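Local coordinates for protein synaptotagmin-4 (Rattus norvegicus, PDB 1W15) that acts as a synaptotagmin-family vesicle protein that, through KIF1A, takes part in the mobility of neuronal dense core vesicles, here seen as its C2B domain, at residues 130-135 / 146-151. Residues are numbered along the deposited sequence; the frame is centred on the assembly and turned at random.
Sequences GGHWKE and KWHMLC
His132 and His148 are joined by a hydrogen bond, ND1 of His132 to NE2 of His148, 2.8 Å. Their planes are 13° apart and each ring meets the other at its edge, so they do not stack. Lys146 takes one face of the His132 ring: its CG stands 3.6 Å from the ring centroid, almost on the normal, a CH-pi contact. The lysine chain then runs past the ring and bends at its last torsion (chi4 -51°), which delivers NZ to Glu135 OE1 at 2.8 Å, a salt bridge on the carboxylate's syn side, 28° out of its plane. Cutting Lys146 back to an alanine would probably leave Glu135 without this cation and take most of the aliphatic cover from that face of His132. In the C2 beta-sandwich, this contact fastens helix 128-138, inserted between the last two strands, to the final strand 144-149, whose short segment runs roughly antiparallel to it. Further out, both imidazoles are tied at their remaining nitrogens: His132 NE2 to Ile144 O, His148 ND1 to Ser128 OG, fixing how each ring is turned. Leu121 of the facing sheet packs on both histidines, while Gln26 of a neighbouring subunit touches Glu135 and Lys146.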
ATOM      1  N   GLY A 130       8.063 -19.943  -7.232  1.00 47.96           N
ATOM      2  CA  GLY A 130       7.172 -20.668  -8.136  1.00 45.40           C
ATOM      3  C   GLY A 130       5.658 -20.513  -7.929  1.00 43.89           C
ATOM      4  O   GLY A 130       4.919 -20.176  -8.877  1.00 42.23           O
ATOM      5  N   GLY A 131       5.172 -20.785  -6.714  1.00 42.21           N
ATOM      6  CA  GLY A 131       3.705 -20.747  -6.465  1.00 40.06           C
ATOM      7  C   GLY A 131       3.151 -19.323  -6.488  1.00 38.51           C
ATOM      8  O   GLY A 131       2.021 -19.070  -6.912  1.00 37.75           O
ATOM      9  N   HIS A 132       3.952 -18.379  -6.004  1.00 37.93           N
ATOM     10  CA  HIS A 132       3.537 -16.981  -5.975  1.00 37.99           C
ATOM     11  C   HIS A 132       3.413 -16.490  -7.430  1.00 37.46           C
ATOM     12  O   HIS A 132       2.421 -15.885  -7.802  1.00 34.74           O
ATOM     13  CB  HIS A 132       4.557 -16.136  -5.173  1.00 36.71           C
ATOM     14  CG  HIS A 132       4.051 -14.759  -4.819  1.00 37.85           C
ATOM     15  ND1 HIS A 132       4.735 -13.903  -3.968  1.00 36.01           N
ATOM     16  CD2 HIS A 132       2.943 -14.081  -5.217  1.00 37.46           C
ATOM     17  CE1 HIS A 132       4.065 -12.769  -3.846  1.00 36.35           C
ATOM     18  NE2 HIS A 132       2.967 -12.849  -4.588  1.00 38.34           N
ATOM     19  N   TRP A 133       4.425 -16.812  -8.256  1.00 36.56           N
ATOM     20  CA  TRP A 133       4.365 -16.456  -9.686  1.00 37.05           C
ATOM     21  C   TRP A 133       3.180 -17.099 -10.429  1.00 35.88           C
ATOM     22  O   TRP A 133       2.539 -16.457 -11.253  1.00 33.74           O
ATOM     23  CB  TRP A 133       5.638 -16.874 -10.382  1.00 37.37           C
ATOM     24  CG  TRP A 133       5.886 -16.157 -11.682  1.00 37.96           C
ATOM     25  CD1 TRP A 133       5.840 -16.699 -12.967  1.00 38.41           C
ATOM     26  CD2 TRP A 133       6.225 -14.776 -11.847  1.00 38.13           C
ATOM     27  NE1 TRP A 133       6.183 -15.731 -13.883  1.00 37.53           N
ATOM     28  CE2 TRP A 133       6.410 -14.546 -13.231  1.00 38.07           C
ATOM     29  CE3 TRP A 133       6.414 -13.706 -10.959  1.00 38.92           C
ATOM     30  CZ2 TRP A 133       6.761 -13.292 -13.746  1.00 38.78           C
ATOM     31  CZ3 TRP A 133       6.772 -12.452 -11.474  1.00 39.20           C
ATOM     32  CH2 TRP A 133       6.937 -12.262 -12.861  1.00 39.87           C
ATOM     33  N   LYS A 134       2.915 -18.369 -10.157  1.00 35.86           N
ATOM     34  CA  LYS A 134       1.740 -19.037 -10.761  1.00 36.26           C
ATOM     35  C   LYS A 134       0.418 -18.283 -10.460  1.00 36.19           C
ATOM     36  O   LYS A 134      -0.469 -18.125 -11.329  1.00 33.18           O
ATOM     37  CB  LYS A 134       1.666 -20.494 -10.315  1.00 37.13           C
ATOM     38  CG  LYS A 134       0.390 -21.175 -10.843  1.00 39.33           C
ATOM     39  CD  LYS A 134       0.434 -22.676 -10.883  1.00 41.16           C
ATOM     40  CE  LYS A 134      -1.003 -23.247 -11.019  1.00 41.99           C
ATOM     41  NZ  LYS A 134      -1.767 -22.852 -12.304  1.00 40.64           N
ATOM     42  N   GLU A 135       0.304 -17.828  -9.213  1.00 35.60           N
ATOM     43  CA  GLU A 135      -0.910 -17.183  -8.727  1.00 37.37           C
ATOM     44  C   GLU A 135      -1.068 -15.822  -9.435  1.00 37.11           C
ATOM     45  O   GLU A 135      -2.171 -15.491  -9.908  1.00 36.68           O
ATOM     46  CB  GLU A 135      -0.879 -17.056  -7.194  1.00 37.76           C
ATOM     47  CG  GLU A 135      -2.258 -16.874  -6.567  1.00 46.21           C
ATOM     48  CD  GLU A 135      -2.236 -16.856  -5.035  1.00 50.20           C
ATOM     49  OE1 GLU A 135      -1.277 -17.387  -4.439  1.00 51.72           O
ATOM     50  OE2 GLU A 135      -3.197 -16.315  -4.429  1.00 55.02           O
ATOM     51  N   LYS A 146       2.859 -12.253  -0.322  1.00 33.84           N
ATOM     52  CA  LYS A 146       3.283 -13.480   0.362  1.00 35.03           C
ATOM     53  C   LYS A 146       4.630 -13.221   1.014  1.00 34.32           C
ATOM     54  O   LYS A 146       5.440 -12.460   0.459  1.00 32.66           O
ATOM     55  CB  LYS A 146       3.507 -14.677  -0.580  1.00 35.77           C
ATOM     56  CG  LYS A 146       2.316 -15.049  -1.455  1.00 44.90           C
ATOM     57  CD  LYS A 146       2.464 -16.498  -2.054  1.00 52.83           C
ATOM     58  CE  LYS A 146       1.213 -16.853  -2.899  1.00 56.26           C
ATOM     59  NZ  LYS A 146      -0.035 -16.591  -2.082  1.00 57.97           N
ATOM     60  N   TRP A 147       4.813 -13.860   2.154  1.00 33.82           N
ATOM     61  CA  TRP A 147       6.135 -13.999   2.811  1.00 33.94           C
ATOM     62  C   TRP A 147       6.932 -15.111   2.150  1.00 34.73           C
ATOM     63  O   TRP A 147       6.373 -16.171   1.812  1.00 34.15           O
ATOM     64  CB  TRP A 147       5.939 -14.357   4.278  1.00 33.49           C
ATOM     65  CG  TRP A 147       5.628 -13.200   5.184  1.00 34.11           C
ATOM     66  CD1 TRP A 147       4.416 -12.911   5.812  1.00 32.28           C
ATOM     67  CD2 TRP A 147       6.553 -12.187   5.609  1.00 33.46           C
ATOM     68  NE1 TRP A 147       4.551 -11.770   6.578  1.00 35.42           N
ATOM     69  CE2 TRP A 147       5.850 -11.322   6.512  1.00 33.42           C
ATOM     70  CE3 TRP A 147       7.927 -11.930   5.329  1.00 34.85           C
ATOM     71  CZ2 TRP A 147       6.461 -10.192   7.133  1.00 35.18           C
ATOM     72  CZ3 TRP A 147       8.546 -10.839   5.957  1.00 33.38           C
ATOM     73  CH2 TRP A 147       7.793  -9.959   6.835  1.00 35.49           C
ATOM     74  N   HIS A 148       8.232 -14.889   1.934  1.00 32.99           N
ATOM     75  CA  HIS A 148       9.111 -15.896   1.372  1.00 34.24           C
ATOM     76  C   HIS A 148      10.361 -15.987   2.214  1.00 35.46           C
ATOM     77  O   HIS A 148      10.862 -14.950   2.629  1.00 34.71           O
ATOM     78  CB  HIS A 148       9.577 -15.482  -0.002  1.00 32.61           C
ATOM     79  CG  HIS A 148       8.472 -15.421  -0.996  1.00 35.52           C
ATOM     80  ND1 HIS A 148       8.074 -16.525  -1.724  1.00 35.06           N
ATOM     81  CD2 HIS A 148       7.675 -14.397  -1.380  1.00 30.83           C
ATOM     82  CE1 HIS A 148       7.095 -16.180  -2.545  1.00 35.94           C
ATOM     83  NE2 HIS A 148       6.827 -14.893  -2.359  1.00 35.27           N
ATOM     84  N   MET A 149      10.878 -17.195   2.418  1.00 36.76           N
ATOM     85  CA  MET A 149      12.246 -17.362   3.002  1.00 39.19           C
ATOM     86  C   MET A 149      13.280 -16.895   1.982  1.00 39.18           C
ATOM     87  O   MET A 149      13.125 -17.107   0.781  1.00 38.66           O
ATOM     88  CB  MET A 149      12.532 -18.827   3.376  1.00 40.86           C
ATOM     89  CG  MET A 149      11.526 -19.469   4.389  1.00 46.61           C
ATOM     90  SD  MET A 149      11.487 -18.633   6.013  1.00 60.21           S
ATOM     91  CE  MET A 149      13.194 -18.679   6.543  1.00 56.07           C
ATOM     92  N   LEU A 150      14.320 -16.226   2.459  1.00 39.09           N
ATOM     93  CA  LEU A 150      15.412 -15.793   1.621  1.00 40.19           C
ATOM     94  C   LEU A 150      16.452 -16.920   1.496  1.00 42.54           C
ATOM     95  O   LEU A 150      16.632 -17.697   2.426  1.00 42.41           O
ATOM     96  CB  LEU A 150      16.063 -14.538   2.239  1.00 39.10           C
ATOM     97  CG  LEU A 150      15.123 -13.313   2.182  1.00 37.34           C
ATOM     98  CD1 LEU A 150      15.563 -12.215   3.125  1.00 38.18           C
ATOM     99  CD2 LEU A 150      15.053 -12.745   0.768  1.00 34.95           C
ATOM    100  N   CYS A 151      17.094 -17.005   0.341  1.00 45.29           N
ATOM    101  CA  CYS A 151      18.202 -17.929   0.101  1.00 48.91           C
ATOM    102  C   CYS A 151      19.529 -17.205   0.076  1.00 50.40           C
ATOM    103  O   CYS A 151      19.589 -15.986   0.016  1.00 48.56           O
ATOM    104  CB  CYS A 151      18.050 -18.562  -1.258  1.00 49.13           C
ATOM    105  SG  CYS A 151      16.652 -19.647  -1.170  1.00 59.42           S
TER